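Local coordinates for protein arylamine n-acetyltransferase (Mycobacterium smegmatis, PDB 1W5R) that catalyses the transfer of an acetyl group, typically from acetyl-coenzyme A, to the nitrogen of arylamines, at residues Y222-R227 with A246-A251; L229-S234 with E238-D243. The protein carries 1 engineered substitution. All coordinates share one frame; numbering follows the deposited sequence.

Contact 1: residues Y222-R227 with A246-A251; sequences YNLRGR and AQVLDA
The flat group that Val248 meets is the peptide joining Gly226 to Arg227: both valine methyls stand to one side of its plane, near the carbonyl end, with CG1 and CG2 each 3.9 Å from Gly226 O. Here a helix packs over one face of an antiparallel sheet, in the alpha/beta part that follows the barrel-like sheet in this acetyltransferase fold; helix 245-255 contributes Val248. With CG1 anti to the backbone N (chi1 174°), the two methyls part beyond the carbonyl they share. CG2 leans over the turn after the strand, 3.9 Å from Arg227 CA, while CG1 faces Leu224 on the strand itself. The turn bends at Gly226, whose phi is positive (59°), and brings Arg227 alongside the helix. The Arg227 side chain then leads away from Val248: its NH2 forms a salt bridge with Asp277 and its NH1 bonds to the carbonyls of Phe242 and Asp243. Phe242 also touches Leu224, Val248 and Ala251, filling in beside this small apolar contact, and Val272 of helix 268-274 covers Val248 as well. Leu224 crosses the valine at a slant, its CD2 methyl 4.0 Å from Val248 CG1.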
ATOM      1  N   TYR A 222      -6.314   6.506   7.278  1.00 10.56           N
ATOM      2  CA  TYR A 222      -5.629   5.274   7.661  1.00 10.41           C
ATOM      3  C   TYR A 222      -6.496   4.485   8.609  1.00 10.74           C
ATOM      4  O   TYR A 222      -6.953   5.021   9.615  1.00 11.00           O
ATOM      5  CB  TYR A 222      -4.303   5.601   8.364  1.00 11.45           C
ATOM      6  CG  TYR A 222      -3.338   6.334   7.471  1.00 12.33           C
ATOM      7  CD1 TYR A 222      -3.412   7.718   7.325  1.00 12.77           C
ATOM      8  CD2 TYR A 222      -2.353   5.639   6.766  1.00 13.77           C
ATOM      9  CE1 TYR A 222      -2.527   8.392   6.502  1.00 15.19           C
ATOM     10  CE2 TYR A 222      -1.461   6.310   5.931  1.00 14.64           C
ATOM     11  CZ  TYR A 222      -1.548   7.683   5.809  1.00 14.86           C
ATOM     12  OH  TYR A 222      -0.679   8.357   4.970  1.00 16.22           O
ATOM     13  N   ASN A 223      -6.733   3.214   8.279  1.00  9.98           N
ATOM     14  CA  ASN A 223      -7.547   2.368   9.143  1.00 10.11           C
ATOM     15  C   ASN A 223      -6.983   0.968   9.247  1.00  9.93           C
ATOM     16  O   ASN A 223      -6.979   0.224   8.256  1.00 11.11           O
ATOM     17  CB  ASN A 223      -8.997   2.290   8.690  1.00 11.53           C
ATOM     18  CG  ASN A 223      -9.864   1.622   9.735  1.00 14.25           C
ATOM     19  OD1 ASN A 223     -10.067   2.171  10.800  1.00 17.17           O
ATOM     20  ND2 ASN A 223     -10.314   0.409   9.460  1.00 19.02           N
ATOM     21  N   LEU A 224      -6.509   0.636  10.442  1.00  9.40           N
ATOM     22  CA  LEU A 224      -5.952  -0.684  10.735  1.00 10.26           C
ATOM     23  C   LEU A 224      -7.010  -1.520  11.442  1.00  9.65           C
ATOM     24  O   LEU A 224      -7.559  -1.083  12.450  1.00  9.68           O
ATOM     25  CB  LEU A 224      -4.744  -0.518  11.662  1.00 11.32           C
ATOM     26  CG  LEU A 224      -4.044  -1.795  12.151  1.00 11.85           C
ATOM     27  CD1 LEU A 224      -3.207  -2.395  11.009  1.00 13.62           C
ATOM     28  CD2 LEU A 224      -3.147  -1.525  13.356  1.00 12.32           C
ATOM     29  N   ARG A 225      -7.320  -2.695  10.897  1.00  9.30           N
ATOM     30  CA  ARG A 225      -8.096  -3.692  11.617  1.00  9.16           C
ATOM     31  C   ARG A 225      -7.231  -4.942  11.670  1.00 10.05           C
ATOM     32  O   ARG A 225      -6.882  -5.502  10.624  1.00  9.75           O
ATOM     33  CB  ARG A 225      -9.437  -3.976  10.923  1.00  9.31           C
ATOM     34  CG  ARG A 225     -10.328  -5.029  11.602  1.00  9.93           C
ATOM     35  CD  ARG A 225     -10.775  -4.570  12.993  1.00 10.62           C
ATOM     36  NE  ARG A 225     -11.539  -5.621  13.669  1.00 11.18           N
ATOM     37  CZ  ARG A 225     -12.182  -5.462  14.827  1.00 11.51           C
ATOM     38  NH1 ARG A 225     -12.165  -4.288  15.448  1.00 12.26           N
ATOM     39  NH2 ARG A 225     -12.845  -6.488  15.355  1.00 12.09           N
ATOM     40  N   GLY A 226      -6.852  -5.362  12.869  1.00 10.03           N
ATOM     41  CA  GLY A 226      -5.969  -6.533  12.983  1.00 10.52           C
ATOM     42  C   GLY A 226      -4.660  -6.297  12.227  1.00 10.79           C
ATOM     43  O   GLY A 226      -3.985  -5.286  12.438  1.00 10.67           O
ATOM     44  N   ARG A 227      -4.289  -7.231  11.337  1.00 10.85           N
ATOM     45  CA  ARG A 227      -3.057  -7.112  10.537  1.00 11.35           C
ATOM     46  C   ARG A 227      -3.186  -6.241   9.281  1.00 11.28           C
ATOM     47  O   ARG A 227      -2.187  -5.988   8.586  1.00 12.07           O
ATOM     48  CB  ARG A 227      -2.601  -8.503  10.083  1.00 11.63           C
ATOM     49  CG  ARG A 227      -3.512  -9.100   9.032  1.00 12.78           C
ATOM     50  CD  ARG A 227      -2.900 -10.351   8.406  1.00 13.52           C
ATOM     51  NE  ARG A 227      -3.059 -11.550   9.222  1.00 14.44           N
ATOM     52  CZ  ARG A 227      -2.059 -12.320   9.659  1.00 15.14           C
ATOM     53  NH1 ARG A 227      -0.788 -12.011   9.411  1.00 15.09           N
ATOM     54  NH2 ARG A 227      -2.353 -13.408  10.365  1.00 16.23           N
ATOM     55  N   ALA A 246       4.300  -8.327  15.775  1.00 17.99           N
ATOM     56  CA  ALA A 246       5.392  -7.351  15.932  1.00 18.04           C
ATOM     57  C   ALA A 246       5.315  -6.178  14.969  1.00 17.54           C
ATOM     58  O   ALA A 246       5.569  -5.036  15.367  1.00 17.91           O
ATOM     59  CB  ALA A 246       6.776  -8.022  15.849  1.00 18.47           C
ATOM     60  N   GLN A 247       4.997  -6.463  13.697  1.00 18.10           N
ATOM     61  CA  GLN A 247       4.864  -5.418  12.686  1.00 18.18           C
ATOM     62  C   GLN A 247       3.647  -4.541  12.996  1.00 17.11           C
ATOM     63  O   GLN A 247       3.696  -3.329  12.796  1.00 17.93           O
ATOM     64  CB  GLN A 247       4.727  -6.003  11.272  1.00 18.42           C
ATOM     65  CG  GLN A 247       6.030  -6.538  10.671  1.00 20.40           C
ATOM     66  CD  GLN A 247       6.354  -7.949  11.116  1.00 22.45           C
ATOM     67  OE1 GLN A 247       7.524  -8.294  11.298  1.00 26.40           O
ATOM     68  NE2 GLN A 247       5.334  -8.778  11.282  1.00 22.68           N
ATOM     69  N   VAL A 248       2.579  -5.171  13.497  1.00 17.44           N
ATOM     70  CA  VAL A 248       1.374  -4.440  13.907  1.00 16.55           C
ATOM     71  C   VAL A 248       1.732  -3.471  15.038  1.00 16.08           C
ATOM     72  O   VAL A 248       1.429  -2.282  14.961  1.00 16.55           O
ATOM     73  CB  VAL A 248       0.212  -5.381  14.305  1.00 16.00           C
ATOM     74  CG1 VAL A 248      -0.966  -4.569  14.874  1.00 15.58           C
ATOM     75  CG2 VAL A 248      -0.256  -6.185  13.101  1.00 16.38           C
ATOM     76  N   LEU A 249       2.422  -3.982  16.061  1.00 17.10           N
ATOM     77  CA  LEU A 249       2.897  -3.136  17.146  1.00 17.90           C
ATOM     78  C   LEU A 249       3.828  -2.009  16.700  1.00 17.98           C
ATOM     79  O   LEU A 249       3.729  -0.882  17.197  1.00 18.30           O
ATOM     80  CB  LEU A 249       3.533  -3.976  18.260  1.00 18.54           C
ATOM     81  CG  LEU A 249       2.619  -4.320  19.434  1.00 19.69           C
ATOM     82  CD1 LEU A 249       1.608  -5.384  19.066  1.00 20.82           C
ATOM     83  CD2 LEU A 249       3.450  -4.747  20.638  1.00 21.32           C
ATOM     84  N   ASP A 250       4.718  -2.297  15.742  1.00 18.95           N
ATOM     85  CA  ASP A 250       5.550  -1.233  15.181  1.00 20.20           C
ATOM     86  C   ASP A 250       4.702  -0.145  14.520  1.00 19.72           C
ATOM     87  O   ASP A 250       4.985   1.036  14.691  1.00 20.25           O
ATOM     88  CB  ASP A 250       6.590  -1.766  14.190  1.00 20.96           C
ATOM     89  CG  ASP A 250       7.295  -0.640  13.432  1.00 23.01           C
ATOM     90  OD1 ASP A 250       7.017  -0.477  12.222  1.00 26.64           O
ATOM     91  OD2 ASP A 250       8.094   0.110  14.046  1.00 25.64           O
ATOM     92  N   ALA A 251       3.664  -0.546  13.777  1.00 19.97           N
ATOM     93  CA  ALA A 251       2.761   0.411  13.137  1.00 19.70           C
ATOM     94  C   ALA A 251       2.048   1.247  14.196  1.00 19.48           C
ATOM     95  O   ALA A 251       1.967   2.470  14.085  1.00 19.74           O
ATOM     96  CB  ALA A 251       1.758  -0.307  12.238  1.00 19.96           C
TER

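Contact 2: residues L229-S234 with E238-D243; sequences LAVHRS and EHIRFD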
ATOM      1  N   LEU A 229      -3.948  -2.911   7.245  1.00 11.98           N
ATOM      2  CA  LEU A 229      -3.970  -1.461   7.210  1.00 12.45           C
ATOM      3  C   LEU A 229      -4.515  -0.979   5.876  1.00 12.18           C
ATOM      4  O   LEU A 229      -3.898  -1.196   4.822  1.00 12.42           O
ATOM      5  CB  LEU A 229      -2.574  -0.902   7.468  1.00 12.77           C
ATOM      6  CG  LEU A 229      -2.352   0.595   7.283  1.00 13.96           C
ATOM      7  CD1 LEU A 229      -3.271   1.393   8.217  1.00 14.71           C
ATOM      8  CD2 LEU A 229      -0.902   0.962   7.547  1.00 14.75           C
ATOM      9  N   ALA A 230      -5.679  -0.341   5.905  1.00 12.10           N
ATOM     10  CA  ALA A 230      -6.237   0.284   4.702  1.00 11.71           C
ATOM     11  C   ALA A 230      -5.870   1.767   4.643  1.00 12.68           C
ATOM     12  O   ALA A 230      -5.933   2.478   5.661  1.00 13.12           O
ATOM     13  CB  ALA A 230      -7.753   0.126   4.668  1.00 12.18           C
ATOM     14  N   VAL A 231      -5.504   2.232   3.455  1.00 13.34           N
ATOM     15  CA  VAL A 231      -5.224   3.641   3.227  1.00 13.95           C
ATOM     16  C   VAL A 231      -6.087   4.097   2.049  1.00 13.93           C
ATOM     17  O   VAL A 231      -6.053   3.499   0.976  1.00 14.57           O
ATOM     18  CB  VAL A 231      -3.723   3.891   2.910  1.00 14.17           C
ATOM     19  CG1 VAL A 231      -3.457   5.390   2.816  1.00 15.19           C
ATOM     20  CG2 VAL A 231      -2.810   3.236   3.956  1.00 15.55           C
ATOM     21  N   HIS A 232      -6.877   5.141   2.254  1.00 14.05           N
ATOM     22  CA  HIS A 232      -7.631   5.759   1.175  1.00 14.20           C
ATOM     23  C   HIS A 232      -7.027   7.123   0.878  1.00 14.36           C
ATOM     24  O   HIS A 232      -6.970   7.996   1.748  1.00 12.88           O
ATOM     25  CB  HIS A 232      -9.114   5.903   1.557  1.00 15.11           C
ATOM     26  CG  HIS A 232      -9.893   4.628   1.451  1.00 17.47           C
ATOM     27  ND1 HIS A 232     -11.269   4.586   1.532  1.00 19.20           N
ATOM     28  CD2 HIS A 232      -9.488   3.348   1.282  1.00 19.77           C
ATOM     29  CE1 HIS A 232     -11.678   3.336   1.408  1.00 20.35           C
ATOM     30  NE2 HIS A 232     -10.616   2.565   1.259  1.00 20.87           N
ATOM     31  N   ARG A 233      -6.543   7.282  -0.351  1.00 14.48           N
ATOM     32  CA  ARG A 233      -5.946   8.530  -0.801  1.00 16.01           C
ATOM     33  C   ARG A 233      -6.669   8.924  -2.077  1.00 15.72           C
ATOM     34  O   ARG A 233      -7.417   8.131  -2.644  1.00 15.53           O
ATOM     35  CB  ARG A 233      -4.470   8.340  -1.147  1.00 17.58           C
ATOM     36  CG  ARG A 233      -3.586   7.819  -0.057  1.00 21.45           C
ATOM     37  CD  ARG A 233      -2.201   7.511  -0.620  1.00 25.32           C
ATOM     38  NE  ARG A 233      -1.250   7.225   0.449  1.00 28.96           N
ATOM     39  CZ  ARG A 233      -0.610   8.157   1.149  1.00 29.61           C
ATOM     40  NH1 ARG A 233      -0.806   9.452   0.891  1.00 31.93           N
ATOM     41  NH2 ARG A 233       0.230   7.793   2.107  1.00 31.92           N
ATOM     42  N   SER A 234      -6.436  10.145  -2.540  1.00 16.28           N
ATOM     43  CA  SER A 234      -7.041  10.563  -3.790  1.00 16.56           C
ATOM     44  C   SER A 234      -6.434   9.732  -4.938  1.00 16.11           C
ATOM     45  O   SER A 234      -5.224   9.727  -5.136  1.00 16.66           O
ATOM     46  CB  SER A 234      -6.854  12.062  -3.998  1.00 17.67           C
ATOM     47  OG  SER A 234      -7.688  12.508  -5.055  1.00 20.58           O
ATOM     48  N   GLU A 238      -4.852   1.628  -0.726  1.00 15.90           N
ATOM     49  CA  GLU A 238      -3.744   0.743  -0.372  1.00 16.58           C
ATOM     50  C   GLU A 238      -4.191  -0.225   0.700  1.00 16.03           C
ATOM     51  O   GLU A 238      -4.925   0.151   1.620  1.00 15.84           O
ATOM     52  CB  GLU A 238      -2.548   1.533   0.154  1.00 16.61           C
ATOM     53  CG  GLU A 238      -2.160   2.734  -0.682  1.00 18.32           C
ATOM     54  CD  GLU A 238      -1.001   3.518  -0.096  1.00 19.37           C
ATOM     55  OE1 GLU A 238      -0.385   3.066   0.903  1.00 21.73           O
ATOM     56  OE2 GLU A 238      -0.699   4.595  -0.647  1.00 23.87           O
ATOM     57  N   HIS A 239      -3.760  -1.471   0.573  1.00 15.42           N
ATOM     58  CA  HIS A 239      -3.979  -2.469   1.596  1.00 15.54           C
ATOM     59  C   HIS A 239      -2.644  -3.058   2.002  1.00 15.22           C
ATOM     60  O   HIS A 239      -2.000  -3.745   1.210  1.00 15.15           O
ATOM     61  CB  HIS A 239      -4.970  -3.536   1.123  1.00 16.26           C
ATOM     62  CG  HIS A 239      -6.350  -3.000   0.882  1.00 21.13           C
ATOM     63  ND1 HIS A 239      -7.078  -2.356   1.860  1.00 24.63           N
ATOM     64  CD2 HIS A 239      -7.129  -2.997  -0.227  1.00 24.51           C
ATOM     65  CE1 HIS A 239      -8.244  -1.981   1.366  1.00 25.37           C
ATOM     66  NE2 HIS A 239      -8.301  -2.358   0.100  1.00 26.72           N
ATOM     67  N   ILE A 240      -2.219  -2.750   3.220  1.00 14.22           N
ATOM     68  CA  ILE A 240      -0.970  -3.251   3.765  1.00 14.12           C
ATOM     69  C   ILE A 240      -1.298  -4.399   4.714  1.00 14.13           C
ATOM     70  O   ILE A 240      -2.042  -4.229   5.699  1.00 14.08           O
ATOM     71  CB  ILE A 240      -0.172  -2.113   4.462  1.00 14.51           C
ATOM     72  CG1 ILE A 240       0.159  -1.010   3.448  1.00 15.48           C
ATOM     73  CG2 ILE A 240       1.082  -2.654   5.136  1.00 15.99           C
ATOM     74  CD1 ILE A 240       0.445   0.347   4.052  1.00 20.66           C
ATOM     75  N   ARG A 241      -0.767  -5.581   4.416  1.00 14.02           N
ATOM     76  CA  ARG A 241      -1.010  -6.758   5.251  1.00 14.54           C
ATOM     77  C   ARG A 241       0.257  -7.107   6.022  1.00 14.81           C
ATOM     78  O   ARG A 241       1.257  -7.548   5.447  1.00 15.04           O
ATOM     79  CB  ARG A 241      -1.476  -7.944   4.396  1.00 15.09           C
ATOM     80  CG  ARG A 241      -1.824  -9.198   5.192  1.00 15.46           C
ATOM     81  CD  ARG A 241      -2.052 -10.411   4.280  1.00 16.62           C
ATOM     82  NE  ARG A 241      -2.421 -11.601   5.048  1.00 18.85           N
ATOM     83  CZ  ARG A 241      -1.555 -12.392   5.692  1.00 18.73           C
ATOM     84  NH1 ARG A 241      -0.253 -12.131   5.696  1.00 19.17           N
ATOM     85  NH2 ARG A 241      -2.007 -13.445   6.353  1.00 20.03           N
ATOM     86  N   PHE A 242       0.219  -6.902   7.332  1.00 14.67           N
ATOM     87  CA  PHE A 242       1.349  -7.225   8.189  1.00 15.04           C
ATOM     88  C   PHE A 242       1.459  -8.719   8.439  1.00 15.65           C
ATOM     89  O   PHE A 242       0.460  -9.440   8.514  1.00 15.22           O
ATOM     90  CB  PHE A 242       1.213  -6.445   9.502  1.00 14.14           C
ATOM     91  CG  PHE A 242       1.349  -4.964   9.321  1.00 14.06           C
ATOM     92  CD1 PHE A 242       0.257  -4.106   9.551  1.00 14.84           C
ATOM     93  CD2 PHE A 242       2.548  -4.410   8.872  1.00 14.46           C
ATOM     94  CE1 PHE A 242       0.389  -2.731   9.360  1.00 15.37           C
ATOM     95  CE2 PHE A 242       2.686  -3.039   8.695  1.00 14.95           C
ATOM     96  CZ  PHE A 242       1.598  -2.197   8.933  1.00 14.95           C
ATOM     97  N   ASP A 243       2.704  -9.182   8.532  1.00 16.90           N
ATOM     98  CA  ASP A 243       2.986 -10.595   8.699  1.00 18.36           C
ATOM     99  C   ASP A 243       2.581 -11.134  10.067  1.00 18.50           C
ATOM    100  O   ASP A 243       2.061 -12.247  10.155  1.00 19.01           O
ATOM    101  CB  ASP A 243       4.477 -10.861   8.497  1.00 18.69           C
ATOM    102  CG  ASP A 243       4.857 -11.016   7.039  1.00 20.80           C
ATOM    103  OD1 ASP A 243       3.972 -10.956   6.154  1.00 21.98           O
ATOM    104  OD2 ASP A 243       6.065 -11.207   6.790  1.00 23.27           O
TER
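Leu229 and Ile240 lie side by side at the apolar centre of this antiparallel beta hairpin, with Leu229 CD2 3.8 Å from Ile240 CD1. Val231 CG2 comes more loosely to the same Ile240 methyl, at 4.4 Å. Toward the helix that follows, Phe242 extends the patch: its CE1 sits 4.0 Å from Leu229 CB, and one face of its ring is covered near the rim by CG2 of Ile240. Arg255 of helix 245-255 packs against both Leu229 and Ile240 on this side. Beneath the side chains, Leu229 pairs with Ile240 and Val231 with Glu238, each through two nearly straight backbone bonds. The non-hydrogen-bonded pair between them, Ala230 with His239, faces the other way, and the alanine CB meets the imidazole edge 3.8 Å from His239 ND1. Residues Glu238 to Phe242 also form an antiparallel ladder with a strand of the second subunit, so this hairpin carries the sheet across the dimer interface. At the polar edge, Glu238 runs extended beside Val231, its OE1 3.9 Å from Val231 CG2. Its other oxygen takes the salt bridge, where the guanidinium and carboxylate planes are turned 28° apart. The Arg233 guanidinium meets the carboxylate with its edge, NE standing 2.9 Å from Glu238 OE2, close for the charges but weak as a hydrogen bond, the N-H...O angle being 129°.

Contact 2 is nested in the chain between the two segments of contact 1, and both build on one antiparallel sheet. Contact 1 is buried and small; between its two segments the helix meets the strand end and the turn by van der Waals packing. Contact 2 is larger and only partly buried, held by a backbone ladder, with an apolar side toward the helix and a charged pair at its far end. The two join through backbone bonds, both probable: strand to strand from Ala230 N to Asn223 O, and from Phe242 N to Arg227 O in the turn. Phe242, a hairpin residue, is a side chain common to both.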